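Long-range contact in endo-1,3-beta-glucanase (Streptomyces sioyaensis, PDB 3DGT), which probably hydrolyses internal 1,3-beta-linked glucosidic bonds of beta-glucans, through the family 16 glycoside hydrolase domain that this chain represents: residues N148-C161 with S173-Q187. Residues are numbered along the deposited sequence; the frame is centred on the assembly and turned at random.
Unlike the reference sequence in segment 173-187: S178 (reference Leu), Q187 (reference His).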
ATOM      1  N   ASN A 148      -7.598   3.418  -0.296  1.00 11.44           N
ATOM      2  CA  ASN A 148      -8.687   4.377  -0.296  1.00 11.19           C
ATOM      3  C   ASN A 148      -9.203   4.538  -1.711  1.00 11.04           C
ATOM      4  O   ASN A 148      -8.466   4.328  -2.681  1.00 11.37           O
ATOM      5  CB  ASN A 148      -8.208   5.721   0.250  1.00 11.71           C
ATOM      6  CG  ASN A 148      -9.217   6.833   0.031  1.00 11.63           C
ATOM      7  OD1 ASN A 148      -9.088   7.619  -0.909  1.00 12.59           O
ATOM      8  ND2 ASN A 148     -10.241   6.900   0.894  1.00 10.63           N
ATOM      9  N   VAL A 149     -10.467   4.924  -1.829  1.00 11.01           N
ATOM     10  CA  VAL A 149     -11.023   5.289  -3.128  1.00 11.32           C
ATOM     11  C   VAL A 149     -11.887   6.531  -3.012  1.00 11.63           C
ATOM     12  O   VAL A 149     -12.418   6.838  -1.937  1.00 11.60           O
ATOM     13  CB  VAL A 149     -11.843   4.135  -3.796  1.00 11.93           C
ATOM     14  CG1 VAL A 149     -10.949   2.958  -4.153  1.00 12.42           C
ATOM     15  CG2 VAL A 149     -13.013   3.686  -2.894  1.00 12.43           C
ATOM     16  N   GLN A 150     -11.992   7.254  -4.129  1.00 11.31           N
ATOM     17  CA  GLN A 150     -13.015   8.292  -4.312  1.00 11.37           C
ATOM     18  C   GLN A 150     -12.847   9.527  -3.430  1.00 11.19           C
ATOM     19  O   GLN A 150     -13.789  10.306  -3.272  1.00 11.72           O
ATOM     20  CB  GLN A 150     -14.440   7.713  -4.130  1.00 11.10           C
ATOM     21  CG  GLN A 150     -14.756   6.394  -4.869  1.00 11.69           C
ATOM     22  CD  GLN A 150     -14.495   6.457  -6.359  1.00 12.94           C
ATOM     23  OE1 GLN A 150     -13.352   6.581  -6.803  1.00 12.20           O
ATOM     24  NE2 GLN A 150     -15.564   6.358  -7.149  1.00 13.28           N
ATOM     25  N   GLY A 151     -11.650   9.722  -2.878  1.00 11.29           N
ATOM     26  CA  GLY A 151     -11.393  10.820  -1.943  1.00 11.65           C
ATOM     27  C   GLY A 151     -12.245  10.789  -0.691  1.00 11.91           C
ATOM     28  O   GLY A 151     -12.439  11.824  -0.035  1.00 12.35           O
ATOM     29  N   LEU A 152     -12.736   9.602  -0.336  1.00 11.60           N
ATOM     30  CA  LEU A 152     -13.555   9.449   0.865  1.00 11.38           C
ATOM     31  C   LEU A 152     -12.694   9.486   2.122  1.00 11.35           C
ATOM     32  O   LEU A 152     -11.558   8.997   2.126  1.00 10.95           O
ATOM     33  CB  LEU A 152     -14.332   8.133   0.812  1.00 11.29           C
ATOM     34  CG  LEU A 152     -15.456   8.035  -0.224  1.00 12.06           C
ATOM     35  CD1 LEU A 152     -15.892   6.595  -0.440  1.00 13.20           C
ATOM     36  CD2 LEU A 152     -16.655   8.880   0.200  1.00 13.15           C
ATOM     37  N   ASN A 153     -13.244  10.053   3.200  1.00 10.85           N
ATOM     38  CA  ASN A 153     -12.538  10.095   4.484  1.00 11.62           C
ATOM     39  C   ASN A 153     -12.573   8.755   5.204  1.00 11.41           C
ATOM     40  O   ASN A 153     -13.239   8.594   6.238  1.00 11.74           O
ATOM     41  CB  ASN A 153     -13.101  11.192   5.389  1.00 11.39           C
ATOM     42  CG  ASN A 153     -12.391  11.261   6.730  1.00 11.48           C
ATOM     43  OD1 ASN A 153     -11.205  10.933   6.841  1.00 11.93           O
ATOM     44  ND2 ASN A 153     -13.102  11.713   7.753  1.00 13.50           N
ATOM     45  N   LYS A 154     -11.856   7.788   4.643  1.00 11.75           N
ATOM     46  CA  LYS A 154     -11.639   6.519   5.325  1.00 12.04           C
ATOM     47  C   LYS A 154     -10.488   5.753   4.733  1.00 11.82           C
ATOM     48  O   LYS A 154     -10.118   5.951   3.560  1.00 11.94           O
ATOM     49  CB  LYS A 154     -12.908   5.658   5.391  1.00 12.64           C
ATOM     50  CG  LYS A 154     -13.809   5.678   4.152  1.00 12.86           C
ATOM     51  CD  LYS A 154     -14.996   4.734   4.373  1.00 12.98           C
ATOM     52  CE  LYS A 154     -16.042   4.843   3.282  1.00 14.24           C
ATOM     53  NZ  LYS A 154     -17.263   4.036   3.647  1.00 14.27           N
ATOM     54  N   THR A 155      -9.893   4.924   5.582  1.00 11.80           N
ATOM     55  CA  THR A 155      -8.835   4.022   5.186  1.00 11.62           C
ATOM     56  C   THR A 155      -9.325   2.586   5.315  1.00 11.59           C
ATOM     57  O   THR A 155     -10.063   2.247   6.253  1.00 11.65           O
ATOM     58  CB  THR A 155      -7.545   4.254   6.006  1.00 12.01           C
ATOM     59  OG1 THR A 155      -6.595   3.241   5.662  1.00 11.93           O
ATOM     60  CG2 THR A 155      -7.817   4.240   7.514  1.00 12.38           C
ATOM     61  N   TRP A 156      -8.958   1.764   4.341  1.00 11.24           N
ATOM     62  CA  TRP A 156      -9.202   0.325   4.374  1.00 11.09           C
ATOM     63  C   TRP A 156      -7.889  -0.406   4.619  1.00 11.07           C
ATOM     64  O   TRP A 156      -6.863  -0.071   4.015  1.00 11.21           O
ATOM     65  CB  TRP A 156      -9.763  -0.152   3.029  1.00 10.99           C
ATOM     66  CG  TRP A 156     -11.218   0.137   2.710  1.00 11.11           C
ATOM     67  CD1 TRP A 156     -12.252  -0.743   2.776  1.00 11.78           C
ATOM     68  CD2 TRP A 156     -11.774   1.370   2.203  1.00 11.50           C
ATOM     69  NE1 TRP A 156     -13.425  -0.144   2.356  1.00 11.71           N
ATOM     70  CE2 TRP A 156     -13.157   1.153   2.004  1.00 11.73           C
ATOM     71  CE3 TRP A 156     -11.235   2.631   1.897  1.00 12.63           C
ATOM     72  CZ2 TRP A 156     -14.011   2.147   1.514  1.00 12.27           C
ATOM     73  CZ3 TRP A 156     -12.091   3.627   1.397  1.00 12.05           C
ATOM     74  CH2 TRP A 156     -13.463   3.376   1.223  1.00 11.94           C
ATOM     75  N   ALA A 157      -7.929  -1.411   5.493  1.00 11.21           N
ATOM     76  CA  ALA A 157      -6.781  -2.292   5.731  1.00 11.27           C
ATOM     77  C   ALA A 157      -7.265  -3.722   5.631  1.00 11.20           C
ATOM     78  O   ALA A 157      -8.327  -4.055   6.152  1.00 11.66           O
ATOM     79  CB  ALA A 157      -6.176  -2.047   7.089  1.00 12.01           C
ATOM     80  N   THR A 158      -6.486  -4.562   4.962  1.00 11.48           N
ATOM     81  CA  THR A 158      -6.960  -5.881   4.554  1.00 11.70           C
ATOM     82  C   THR A 158      -5.822  -6.888   4.451  1.00 11.73           C
ATOM     83  O   THR A 158      -4.734  -6.554   3.971  1.00 12.35           O
ATOM     84  CB  THR A 158      -7.630  -5.805   3.158  1.00 11.84           C
ATOM     85  OG1 THR A 158      -8.558  -4.710   3.115  1.00 12.25           O
ATOM     86  CG2 THR A 158      -8.369  -7.085   2.852  1.00 11.94           C
ATOM     87  N   MET A 159      -6.087  -8.130   4.866  1.00 11.95           N
ATOM     88  CA  MET A 159      -5.222  -9.242   4.483  1.00 12.10           C
ATOM     89  C   MET A 159      -5.884 -10.111   3.428  1.00 11.73           C
ATOM     90  O   MET A 159      -7.035 -10.513   3.579  1.00 12.38           O
ATOM     91  CB  MET A 159      -4.823 -10.108   5.681  1.00 12.31           C
ATOM     92  CG  MET A 159      -3.965 -11.299   5.280  1.00 12.51           C
ATOM     93  SD  MET A 159      -3.302 -12.113   6.735  1.00 13.69           S
ATOM     94  CE  MET A 159      -2.303 -13.396   5.973  1.00 13.91           C
ATOM     95  N   HIS A 160      -5.123 -10.414   2.379  1.00 11.87           N
ATOM     96  CA  HIS A 160      -5.540 -11.372   1.362  1.00 12.12           C
ATOM     97  C   HIS A 160      -4.706 -12.636   1.487  1.00 12.42           C
ATOM     98  O   HIS A 160      -3.515 -12.573   1.795  1.00 12.42           O
ATOM     99  CB  HIS A 160      -5.410 -10.757  -0.030  1.00 12.70           C
ATOM    100  CG  HIS A 160      -6.405  -9.667  -0.297  1.00 12.38           C
ATOM    101  ND1 HIS A 160      -6.132  -8.328  -0.109  1.00 14.23           N
ATOM    102  CD2 HIS A 160      -7.690  -9.733  -0.716  1.00 10.29           C
ATOM    103  CE1 HIS A 160      -7.207  -7.618  -0.414  1.00 10.96           C
ATOM    104  NE2 HIS A 160      -8.165  -8.449  -0.786  1.00 14.74           N
ATOM    105  N   CYS A 161      -5.348 -13.782   1.256  1.00 12.42           N
ATOM    106  CA  CYS A 161      -4.740 -15.091   1.487  1.00 13.04           C
ATOM    107  C   CYS A 161      -5.608 -16.210   0.918  1.00 12.85           C
ATOM    108  O   CYS A 161      -6.746 -15.977   0.486  1.00 12.78           O
ATOM    109  CB  CYS A 161      -4.475 -15.322   2.992  1.00 13.37           C
ATOM    110  SG  CYS A 161      -5.677 -14.580   4.161  1.00 16.34           S
ATOM    111  N   SER A 173     -12.773  -9.886  -1.254  1.00 14.77           N
ATOM    112  CA  SER A 173     -12.879  -8.898  -0.192  1.00 15.43           C
ATOM    113  C   SER A 173     -11.679  -8.951   0.748  1.00 15.10           C
ATOM    114  O   SER A 173     -11.192  -7.911   1.182  1.00 15.02           O
ATOM    115  CB  SER A 173     -14.176  -9.073   0.586  1.00 16.14           C
ATOM    116  OG  SER A 173     -15.289  -8.898  -0.269  1.00 19.59           O
ATOM    117  N   GLY A 174     -11.186 -10.153   1.040  1.00 14.52           N
ATOM    118  CA  GLY A 174     -10.109 -10.309   2.016  1.00 14.20           C
ATOM    119  C   GLY A 174     -10.644 -10.131   3.425  1.00 13.78           C
ATOM    120  O   GLY A 174     -11.843  -9.908   3.623  1.00 14.24           O
ATOM    121  N   ILE A 175      -9.755 -10.239   4.408  1.00 13.63           N
ATOM    122  CA  ILE A 175     -10.108 -10.019   5.806  1.00 13.79           C
ATOM    123  C   ILE A 175      -9.723  -8.578   6.117  1.00 13.54           C
ATOM    124  O   ILE A 175      -8.547  -8.273   6.336  1.00 13.47           O
ATOM    125  CB  ILE A 175      -9.382 -11.010   6.746  1.00 13.78           C
ATOM    126  CG1 ILE A 175      -9.659 -12.459   6.315  1.00 14.19           C
ATOM    127  CG2 ILE A 175      -9.803 -10.784   8.213  1.00 14.64           C
ATOM    128  CD1 ILE A 175      -8.830 -13.513   7.057  1.00 14.25           C
ATOM    129  N   GLY A 176     -10.718  -7.692   6.105  1.00 13.28           N
ATOM    130  CA  GLY A 176     -10.451  -6.262   6.191  1.00 12.99           C
ATOM    131  C   GLY A 176     -11.539  -5.411   6.803  1.00 13.08           C
ATOM    132  O   GLY A 176     -12.640  -5.880   7.112  1.00 14.01           O
ATOM    133  N   ASN A 177     -11.207  -4.136   6.980  1.00 12.78           N
ATOM    134  CA  ASN A 177     -12.098  -3.181   7.620  1.00 12.48           C
ATOM    135  C   ASN A 177     -11.774  -1.794   7.090  1.00 12.35           C
ATOM    136  O   ASN A 177     -10.723  -1.586   6.484  1.00 12.54           O
ATOM    137  CB  ASN A 177     -11.878  -3.228   9.138  1.00 12.62           C
ATOM    138  CG  ASN A 177     -12.977  -2.538   9.945  1.00 13.43           C
ATOM    139  OD1 ASN A 177     -12.761  -2.210  11.120  1.00 15.96           O
ATOM    140  ND2 ASN A 177     -14.137  -2.329   9.350  1.00 12.18           N
ATOM    141  N   SER A 178     -12.672  -0.847   7.313  1.00 12.27           N
ATOM    142  CA  SER A 178     -12.416   0.547   7.010  1.00 12.68           C
ATOM    143  C   SER A 178     -12.781   1.373   8.234  1.00 12.59           C
ATOM    144  O   SER A 178     -13.594   0.951   9.067  1.00 13.17           O
ATOM    145  CB  SER A 178     -13.231   0.999   5.799  1.00 12.51           C
ATOM    146  OG  SER A 178     -14.616   0.772   6.027  1.00 14.24           O
ATOM    147  N   THR A 179     -12.163   2.544   8.346  1.00 11.99           N
ATOM    148  CA  THR A 179     -12.496   3.495   9.403  1.00 13.00           C
ATOM    149  C   THR A 179     -12.084   4.894   8.966  1.00 12.35           C
ATOM    150  O   THR A 179     -11.171   5.047   8.148  1.00 12.40           O
ATOM    151  CB  THR A 179     -11.803   3.090  10.736  1.00 13.25           C
ATOM    152  OG1 THR A 179     -12.441   3.749  11.840  1.00 16.34           O
ATOM    153  CG2 THR A 179     -10.322   3.423  10.725  1.00 14.22           C
ATOM    154  N   ALA A 180     -12.754   5.913   9.499  1.00 12.38           N
ATOM    155  CA  ALA A 180     -12.386   7.298   9.229  1.00 12.10           C
ATOM    156  C   ALA A 180     -11.019   7.613   9.834  1.00 12.01           C
ATOM    157  O   ALA A 180     -10.634   7.037  10.861  1.00 13.08           O
ATOM    158  CB  ALA A 180     -13.442   8.241   9.797  1.00 11.57           C
ATOM    159  N   CYS A 181     -10.273   8.523   9.215  1.00 12.58           N
ATOM    160  CA  CYS A 181      -9.037   8.959   9.851  1.00 12.89           C
ATOM    161  C   CYS A 181      -9.377   9.725  11.123  1.00 13.07           C
ATOM    162  O   CYS A 181     -10.296  10.546  11.131  1.00 13.69           O
ATOM    163  CB  CYS A 181      -8.202   9.817   8.916  1.00 13.11           C
ATOM    164  SG  CYS A 181      -7.308   8.852   7.689  1.00 13.59           S
ATOM    165  N   PRO A 182      -8.672   9.420  12.218  1.00 12.79           N
ATOM    166  CA  PRO A 182      -8.851  10.211  13.430  1.00 12.64           C
ATOM    167  C   PRO A 182      -8.514  11.697  13.257  1.00 12.84           C
ATOM    168  O   PRO A 182      -7.567  12.051  12.540  1.00 12.64           O
ATOM    169  CB  PRO A 182      -7.878   9.556  14.417  1.00 12.72           C
ATOM    170  CG  PRO A 182      -7.708   8.164  13.915  1.00 12.75           C
ATOM    171  CD  PRO A 182      -7.732   8.305  12.427  1.00 13.24           C
ATOM    172  N   ASN A 183      -9.332  12.531  13.905  1.00 13.18           N
ATOM    173  CA  ASN A 183      -9.116  13.982  14.072  1.00 13.30           C
ATOM    174  C   ASN A 183      -9.358  14.842  12.852  1.00 13.64           C
ATOM    175  O   ASN A 183     -10.088  15.839  12.915  1.00 15.02           O
ATOM    176  CB  ASN A 183      -7.723  14.292  14.617  1.00 13.67           C
ATOM    177  CG  ASN A 183      -7.470  13.653  15.949  1.00 14.20           C
ATOM    178  OD1 ASN A 183      -8.195  13.898  16.916  1.00 16.07           O
ATOM    179  ND2 ASN A 183      -6.423  12.835  16.020  1.00 14.19           N
ATOM    180  N   THR A 184      -8.695  14.487  11.756  1.00 13.10           N
ATOM    181  CA  THR A 184      -8.781  15.239  10.508  1.00 12.67           C
ATOM    182  C   THR A 184      -9.009  14.223   9.395  1.00 12.39           C
ATOM    183  O   THR A 184      -8.738  13.028   9.575  1.00 12.50           O
ATOM    184  CB  THR A 184      -7.483  16.025  10.218  1.00 12.50           C
ATOM    185  OG1 THR A 184      -6.372  15.118  10.138  1.00 12.79           O
ATOM    186  CG2 THR A 184      -7.201  17.055  11.310  1.00 12.98           C
ATOM    187  N   THR A 185      -9.504  14.674   8.249  1.00 12.51           N
ATOM    188  CA  THR A 185      -9.738  13.737   7.145  1.00 12.82           C
ATOM    189  C   THR A 185      -8.430  13.182   6.610  1.00 12.43           C
ATOM    190  O   THR A 185      -7.391  13.828   6.694  1.00 12.45           O
ATOM    191  CB  THR A 185     -10.496  14.357   5.954  1.00 13.24           C
ATOM    192  OG1 THR A 185      -9.642  15.276   5.258  1.00 14.76           O
ATOM    193  CG2 THR A 185     -11.787  15.027   6.419  1.00 13.96           C
ATOM    194  N   CYS A 186      -8.500  11.990   6.026  1.00 12.38           N
ATOM    195  CA  CYS A 186      -7.336  11.370   5.411  1.00 12.12           C
ATOM    196  C   CYS A 186      -6.746  12.224   4.291  1.00 11.95           C
ATOM    197  O   CYS A 186      -5.538  12.167   4.032  1.00 11.70           O
ATOM    198  CB  CYS A 186      -7.695   9.982   4.868  1.00 12.30           C
ATOM    199  SG  CYS A 186      -8.522   8.871   6.041  1.00 13.18           S
ATOM    200  N   GLN A 187      -7.598  13.010   3.637  1.00 11.84           N
ATOM    201  CA  GLN A 187      -7.210  13.848   2.497  1.00 11.55           C
ATOM    202  C   GLN A 187      -6.564  15.165   2.910  1.00 11.84           C
ATOM    203  O   GLN A 187      -5.809  15.773   2.133  1.00 12.31           O
ATOM    204  CB  GLN A 187      -8.445  14.156   1.650  1.00 11.98           C
ATOM    205  CG  GLN A 187      -8.902  13.010   0.761  1.00 10.97           C
ATOM    206  CD  GLN A 187      -9.488  11.851   1.550  1.00 11.82           C
ATOM    207  OE1 GLN A 187     -10.077  12.038   2.622  1.00 11.98           O
ATOM    208  NE2 GLN A 187      -9.328  10.644   1.023  1.00 10.62           N
TER
HETATM  209  O   HOH W   1      -7.840  10.595  -1.649  1.00 11.55           O
HETATM  210  O   HOH W   2     -12.427  13.461   2.399  1.00 13.82           O
HETATM  211  O   HOH W   3     -11.957  12.524  10.330  1.00 16.83           O
HETATM  212  O   HOH W   4     -16.418   1.308   3.761  1.00 19.34           O
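Strands 155-160 and 175-179 run antiparallel in the beta-sandwich (jelly-roll) fold of family 16, with hydrogen-bonded pairs T155-T179, A157-N177 and M159-I175. G176, in the strand opposite T158, and G174, in the loop just before it beside H160, are suited to their places: a CB on G176 would collide with T158 OG1, and one on G174 with T158 CG2 and H160 NE2. On the face of T155, A157 and T179, against Y215 of strand 213-219, T155 and T179 lie side by side, their CG2 methyls 4.2 Å apart, while T155 OG1 is hydrogen-bonded to Y215 OH. Small S178, a leucine in the reference, sets CB closely over the five-membered ring of W156, 3.6 Å from its centroid, a CH-pi contact; F248 meets the indole edge-to-face.

Beyond the strands, loop 180-187, closed by the C181-C186 disulfide, receives N153. A chi1 of 180° turns the N153 amide away from its own N-H and into the loop, where the side chain crosses that of T185 at about a right angle and OD1 accepts the C186 N-H at 3.0 Å, from above its carbonyl plane. Shortened to an alanine here, the residue would probably leave C186 N without this acceptor and a gap beside T185 CB. Next door, Q187, which replaces the reference histidine, bends at chi2 (70°) to give NE2 to L152 O at 3.0 Å; that oxygen also takes a weak bond from N148 ND2, whose stronger bond goes to K154 O.

The partly exposed K154 side is looser. K154 NZ makes no direct bond to S178 OG; a water lies 2.9 Å from both.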